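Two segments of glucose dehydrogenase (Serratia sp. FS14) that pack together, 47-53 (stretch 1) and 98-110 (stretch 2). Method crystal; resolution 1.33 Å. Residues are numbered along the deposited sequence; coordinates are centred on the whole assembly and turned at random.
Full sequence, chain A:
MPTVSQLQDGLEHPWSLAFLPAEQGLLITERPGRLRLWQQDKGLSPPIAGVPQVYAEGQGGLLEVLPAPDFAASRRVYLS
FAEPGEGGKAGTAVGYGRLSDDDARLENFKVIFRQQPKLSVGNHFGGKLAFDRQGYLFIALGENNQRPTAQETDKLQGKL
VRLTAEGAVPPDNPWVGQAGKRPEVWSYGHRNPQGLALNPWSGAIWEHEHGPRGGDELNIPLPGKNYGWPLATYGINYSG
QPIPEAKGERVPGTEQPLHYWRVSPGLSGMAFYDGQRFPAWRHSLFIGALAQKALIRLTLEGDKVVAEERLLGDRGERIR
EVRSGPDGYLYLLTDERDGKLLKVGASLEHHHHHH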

ATOM      1  N   PRO A  47      19.277   5.452 -11.466  1.00 10.91           N
ATOM      2  CA  PRO A  47      18.934   4.591 -10.324  1.00 12.73           C
ATOM      3  C   PRO A  47      19.852   4.849  -9.136  1.00 12.24           C
ATOM      4  O   PRO A  47      21.070   4.964  -9.281  1.00 12.84           O
ATOM      5  CB  PRO A  47      19.120   3.177 -10.884  1.00 14.11           C
ATOM      6  CG  PRO A  47      18.942   3.334 -12.375  1.00 15.37           C
ATOM      7  CD  PRO A  47      19.557   4.669 -12.685  1.00 14.04           C
ATOM      8  N   ILE A  48      19.249   4.956  -7.953  1.00 10.46           N
ATOM      9  CA  ILE A  48      20.003   5.158  -6.726  1.00 10.27           C
ATOM     10  C   ILE A  48      20.697   3.861  -6.332  1.00 11.23           C
ATOM     11  O   ILE A  48      20.130   2.767  -6.442  1.00 12.21           O
ATOM     12  CB  ILE A  48      19.043   5.681  -5.642  1.00 10.99           C
ATOM     13  CG1 ILE A  48      18.589   7.097  -6.022  1.00 11.97           C
ATOM     14  CG2 ILE A  48      19.676   5.628  -4.247  1.00 11.21           C
ATOM     15  CD1 ILE A  48      17.427   7.635  -5.204  1.00 12.31           C
ATOM     16  N   ALA A  49      21.950   3.970  -5.890  1.00 11.11           N
ATOM     17  CA  ALA A  49      22.739   2.805  -5.507  1.00 11.25           C
ATOM     18  C   ALA A  49      22.316   2.273  -4.135  1.00 11.42           C
ATOM     19  O   ALA A  49      21.698   2.974  -3.332  1.00 11.37           O
ATOM     20  CB  ALA A  49      24.232   3.155  -5.501  1.00 13.15           C
ATOM     21  N   GLY A  50      22.639   1.004  -3.881  1.00 12.52           N
ATOM     22  CA  GLY A  50      22.432   0.416  -2.566  1.00 13.69           C
ATOM     23  C   GLY A  50      21.057  -0.161  -2.310  1.00 11.61           C
ATOM     24  O   GLY A  50      20.763  -0.546  -1.173  1.00 14.22           O
ATOM     25  N   VAL A  51      20.204  -0.210  -3.323  1.00 11.09           N
ATOM     26  CA  VAL A  51      18.844  -0.729  -3.204  1.00 11.59           C
ATOM     27  C   VAL A  51      18.915  -2.254  -3.176  1.00 12.41           C
ATOM     28  O   VAL A  51      19.715  -2.842  -3.918  1.00 13.17           O
ATOM     29  CB  VAL A  51      17.995  -0.205  -4.375  1.00 13.92           C
ATOM     30  CG1 VAL A  51      16.622  -0.851  -4.438  1.00 15.38           C
ATOM     31  CG2 VAL A  51      17.879   1.314  -4.296  1.00 16.18           C
ATOM     32  N   PRO A  52      18.107  -2.936  -2.362  1.00 10.79           N
ATOM     33  CA  PRO A  52      18.158  -4.405  -2.338  1.00 11.20           C
ATOM     34  C   PRO A  52      17.768  -4.997  -3.685  1.00 10.36           C
ATOM     35  O   PRO A  52      16.971  -4.425  -4.430  1.00 11.37           O
ATOM     36  CB  PRO A  52      17.126  -4.772  -1.265  1.00 13.14           C
ATOM     37  CG  PRO A  52      16.173  -3.602  -1.249  1.00 12.59           C
ATOM     38  CD  PRO A  52      17.095  -2.418  -1.427  1.00 12.28           C
ATOM     39  N   GLN A  53      18.343  -6.154  -3.996  1.00 11.22           N
ATOM     40  CA  GLN A  53      17.814  -6.961  -5.085  1.00 10.24           C
ATOM     41  C   GLN A  53      16.464  -7.538  -4.670  1.00 10.27           C
ATOM     42  O   GLN A  53      16.170  -7.696  -3.480  1.00 11.83           O
ATOM     43  CB  GLN A  53      18.791  -8.081  -5.432  1.00 11.69           C
ATOM     44  CG  GLN A  53      20.145  -7.559  -5.902  1.00 12.27           C
ATOM     45  CD  GLN A  53      21.061  -8.681  -6.345  1.00 14.95           C
ATOM     46  OE1 GLN A  53      21.768  -9.278  -5.535  1.00 22.63           O
ATOM     47  NE2 GLN A  53      21.051  -8.977  -7.633  1.00 17.51           N
ATOM     48  N   ARG A  98      19.830   4.768   4.826  1.00 10.82           N
ATOM     49  CA  ARG A  98      19.896   6.220   4.893  1.00 11.33           C
ATOM     50  C   ARG A  98      20.207   6.759   3.506  1.00 11.08           C
ATOM     51  O   ARG A  98      21.203   6.355   2.894  1.00 12.40           O
ATOM     52  CB  ARG A  98      20.968   6.675   5.884  1.00 11.03           C
ATOM     53  CG  ARG A  98      21.043   8.178   6.013  1.00 10.90           C
ATOM     54  CD  ARG A  98      22.156   8.622   6.955  1.00 11.59           C
ATOM     55  NE  ARG A  98      22.153  10.072   7.140  1.00 11.49           N
ATOM     56  CZ  ARG A  98      22.795  10.933   6.354  1.00 12.23           C
ATOM     57  NH1 ARG A  98      23.468  10.493   5.288  1.00 14.11           N
ATOM     58  NH2 ARG A  98      22.734  12.235   6.617  1.00 13.95           N
ATOM     59  N   LEU A  99      19.380   7.673   3.020  1.00  9.93           N
ATOM     60  CA  LEU A  99      19.677   8.298   1.739  1.00 10.40           C
ATOM     61  C   LEU A  99      20.853   9.253   1.920  1.00 13.12           C
ATOM     62  O   LEU A  99      20.807  10.157   2.761  1.00 11.20           O
ATOM     63  CB  LEU A  99      18.454   9.037   1.198  1.00 11.90           C
ATOM     64  CG  LEU A  99      18.607   9.629  -0.211  1.00 11.04           C
ATOM     65  CD1 LEU A  99      18.909   8.530  -1.214  1.00 13.65           C
ATOM     66  CD2 LEU A  99      17.364  10.399  -0.620  1.00 12.99           C
ATOM     67  N   SER A 100      21.908   9.052   1.136  1.00 10.86           N
ATOM     68  CA  SER A 100      23.106   9.867   1.305  1.00 11.74           C
ATOM     69  C   SER A 100      22.785  11.340   1.059  1.00 11.70           C
ATOM     70  O   SER A 100      21.830  11.691   0.371  1.00 12.45           O
ATOM     71  CB  SER A 100      24.220   9.395   0.355  1.00 10.68           C
ATOM     72  OG  SER A 100      23.805   9.519  -1.010  1.00 12.63           O
ATOM     73  N   ASP A 101      23.633  12.212   1.617  1.00 13.48           N
ATOM     74  CA  ASP A 101      23.397  13.651   1.524  1.00 13.01           C
ATOM     75  C   ASP A 101      23.295  14.125   0.079  1.00 12.80           C
ATOM     76  O   ASP A 101      22.551  15.069  -0.207  1.00 15.26           O
ATOM     77  CB  ASP A 101      24.529  14.425   2.218  1.00 16.81           C
ATOM     78  CG  ASP A 101      24.600  14.173   3.714  1.00 18.41           C
ATOM     79  OD1 ASP A 101      23.665  13.589   4.286  1.00 15.30           O
ATOM     80  OD2 ASP A 101      25.609  14.580   4.326  1.00 21.40           O
ATOM     81  N   ASP A 102      24.038  13.497  -0.830  1.00 13.40           N
ATOM     82  CA  ASP A 102      24.019  13.877  -2.237  1.00 15.06           C
ATOM     83  C   ASP A 102      22.954  13.160  -3.065  1.00 13.91           C
ATOM     84  O   ASP A 102      22.917  13.342  -4.287  1.00 16.55           O
ATOM     85  CB  ASP A 102      25.412  13.706  -2.863  1.00 14.63           C
ATOM     86  CG  ASP A 102      25.872  12.261  -2.913  1.00 14.71           C
ATOM     87  OD1 ASP A 102      25.098  11.350  -2.534  1.00 15.06           O
ATOM     88  OD2 ASP A 102      27.025  12.026  -3.336  1.00 17.54           O
ATOM     89  N   ASP A 103      22.093  12.354  -2.440  1.00 13.08           N
ATOM     90  CA  ASP A 103      21.007  11.604  -3.073  1.00 12.43           C
ATOM     91  C   ASP A 103      21.477  10.442  -3.945  1.00 13.36           C
ATOM     92  O   ASP A 103      20.649   9.843  -4.646  1.00 13.58           O
ATOM     93  CB  ASP A 103      20.038  12.490  -3.873  1.00 16.80           C
ATOM     94  CG  ASP A 103      19.488  13.648  -3.063  1.00 19.53           C
ATOM     95  OD1 ASP A 103      19.169  13.434  -1.881  1.00 21.50           O
ATOM     96  OD2 ASP A 103      19.349  14.768  -3.616  1.00 20.60           O
ATOM     97  N   ALA A 104      22.769  10.098  -3.935  1.00 12.11           N
ATOM     98  CA  ALA A 104      23.267   9.097  -4.872  1.00 14.09           C
ATOM     99  C   ALA A 104      23.086   7.666  -4.385  1.00 12.46           C
ATOM    100  O   ALA A 104      23.045   6.744  -5.210  1.00 12.62           O
ATOM    101  CB  ALA A 104      24.745   9.349  -5.169  1.00 16.13           C
ATOM    102  N   ARG A 105      23.033   7.447  -3.072  1.00 11.46           N
ATOM    103  CA  ARG A 105      23.128   6.093  -2.554  1.00 12.83           C
ATOM    104  C   ARG A 105      22.241   5.923  -1.332  1.00 11.94           C
ATOM    105  O   ARG A 105      22.160   6.809  -0.480  1.00 12.30           O
ATOM    106  CB  ARG A 105      24.576   5.758  -2.177  1.00 17.36           C
ATOM    107  N   LEU A 106      21.605   4.762  -1.242  1.00 12.04           N
ATOM    108  CA  LEU A 106      20.966   4.319  -0.010  1.00 12.81           C
ATOM    109  C   LEU A 106      22.033   3.595   0.800  1.00 13.23           C
ATOM    110  O   LEU A 106      22.565   2.569   0.363  1.00 16.61           O
ATOM    111  CB  LEU A 106      19.802   3.397  -0.358  1.00 17.95           C
ATOM    112  CG  LEU A 106      18.821   3.011   0.741  1.00 14.67           C
ATOM    113  CD1 LEU A 106      18.218   4.226   1.408  1.00 14.60           C
ATOM    114  CD2 LEU A 106      17.734   2.162   0.116  1.00 15.60           C
ATOM    115  N   GLU A 107      22.371   4.153   1.959  1.00 11.92           N
ATOM    116  CA  GLU A 107      23.488   3.666   2.765  1.00 15.18           C
ATOM    117  C   GLU A 107      23.006   2.610   3.757  1.00 13.25           C
ATOM    118  O   GLU A 107      21.994   2.809   4.434  1.00 13.11           O
ATOM    119  CB  GLU A 107      24.126   4.834   3.533  1.00 17.15           C
ATOM    120  CG  GLU A 107      24.532   6.032   2.654  1.00 17.43           C
ATOM    121  CD  GLU A 107      24.852   7.320   3.432  1.00 24.74           C
ATOM    122  OE1 GLU A 107      24.144   7.652   4.400  1.00 22.36           O
ATOM    123  OE2 GLU A 107      25.798   8.040   3.042  1.00 20.53           O
ATOM    124  N   ASN A 108      23.730   1.493   3.844  1.00 13.43           N
ATOM    125  CA  ASN A 108      23.561   0.526   4.936  1.00 13.90           C
ATOM    126  C   ASN A 108      22.156  -0.070   5.000  1.00 12.53           C
ATOM    127  O   ASN A 108      21.613  -0.274   6.088  1.00 13.22           O
ATOM    128  CB  ASN A 108      23.928   1.122   6.300  1.00 15.69           C
ATOM    129  CG  ASN A 108      25.335   1.683   6.344  1.00 22.36           C
ATOM    130  OD1 ASN A 108      25.530   2.881   6.560  1.00 23.32           O
ATOM    131  ND2 ASN A 108      26.323   0.817   6.158  1.00 27.54           N
ATOM    132  N   PHE A 109      21.554  -0.353   3.844  1.00 11.85           N
ATOM    133  CA  PHE A 109      20.208  -0.915   3.867  1.00 10.87           C
ATOM    134  C   PHE A 109      20.208  -2.256   4.596  1.00 12.06           C
ATOM    135  O   PHE A 109      21.048  -3.121   4.332  1.00 13.98           O
ATOM    136  CB  PHE A 109      19.657  -1.102   2.449  1.00 11.08           C
ATOM    137  CG  PHE A 109      18.233  -1.585   2.436  1.00 10.44           C
ATOM    138  CD1 PHE A 109      17.198  -0.681   2.595  1.00 11.71           C
ATOM    139  CD2 PHE A 109      17.929  -2.934   2.306  1.00 12.15           C
ATOM    140  CE1 PHE A 109      15.886  -1.104   2.605  1.00 11.30           C
ATOM    141  CE2 PHE A 109      16.606  -3.369   2.312  1.00 10.60           C
ATOM    142  CZ  PHE A 109      15.591  -2.447   2.465  1.00 11.32           C
ATOM    143  N   LYS A 110      19.229  -2.449   5.482  1.00 10.00           N
ATOM    144  CA  LYS A 110      19.085  -3.709   6.201  1.00 12.87           C
ATOM    145  C   LYS A 110      17.612  -4.041   6.384  1.00 10.79           C
ATOM    146  O   LYS A 110      16.802  -3.153   6.653  1.00 11.41           O
ATOM    147  CB  LYS A 110      19.759  -3.662   7.579  1.00 15.09           C
ATOM    148  CG  LYS A 110      19.137  -2.666   8.542  1.00 23.66           C
ATOM    149  CD  LYS A 110      19.716  -2.785   9.946  1.00 30.73           C
ATOM    150  CE  LYS A 110      18.740  -2.266  11.003  1.00 21.01           C
ATOM    151  NZ  LYS A 110      19.320  -2.402  12.365  1.00 36.00           N
TER
HETATM  152  O   HOH W   1      22.930   7.191  -8.007  1.00 23.51           O
HETATM  153  O   HOH W   2      22.469  -0.034   1.047  1.00 13.93           O

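Two backbone hydrogen bonds join the stretches, and both centre on Ala 49. Its N donates to Ala 104 O at 3.1 Å with an N-H...O angle of 166°, and its O accepts from Leu 106 N at 2.8 Å and 170°. Donor and acceptor of one residue thus engage the two residues flanking Arg 105, the pattern of a single beta bridge; the CA atoms of Ala 49 and Arg 105 lie 4.4 Å apart. Ala 49 O also receives a CA-H...O contact from Arg 105 CA, at 3.5 Å.

Two waters extend the direct pairing. Water 1 donates to Pro 47 O (3.2 Å) and to Ala 104 O (2.8 Å), so the latter carbonyl accepts twice. Water 2 donates to Gly 50 O (2.8 Å) and Leu 106 O (2.7 Å) and accepts from Phe 109 N (3.0 Å), satisfying three backbone groups where the chains no longer pair directly. At Gly 50, phi/psi of 86/7 would jam a CB against the preceding carbonyl, and an ideal CB would also fall 2.2 Å from Leu 106 O, a clash.

Within stretch 2, side chains serve the loop that presents Ala 104 O. Ser 100 OG accepts from Arg 105 N (3.0 Å, 148°) and donates to Asp 102 OD1 (2.7 Å), which also accepts from Ala 104 N (3.0 Å, 160°). The type I turn from Ser 100 to Asp 103 is closed by Asp 103 N donating to Ser 100 O at 2.9 Å.

Apolar contacts accompany the polar ones. Ile 48 CG2 sits 4.3 Å from Leu 99 CD1 and 4.5 Å from Leu 106 CB. Pro 52 CD lies 3.9 Å from the Phe 109 ring centroid, 13° off the normal, a CH-pi contact over the face.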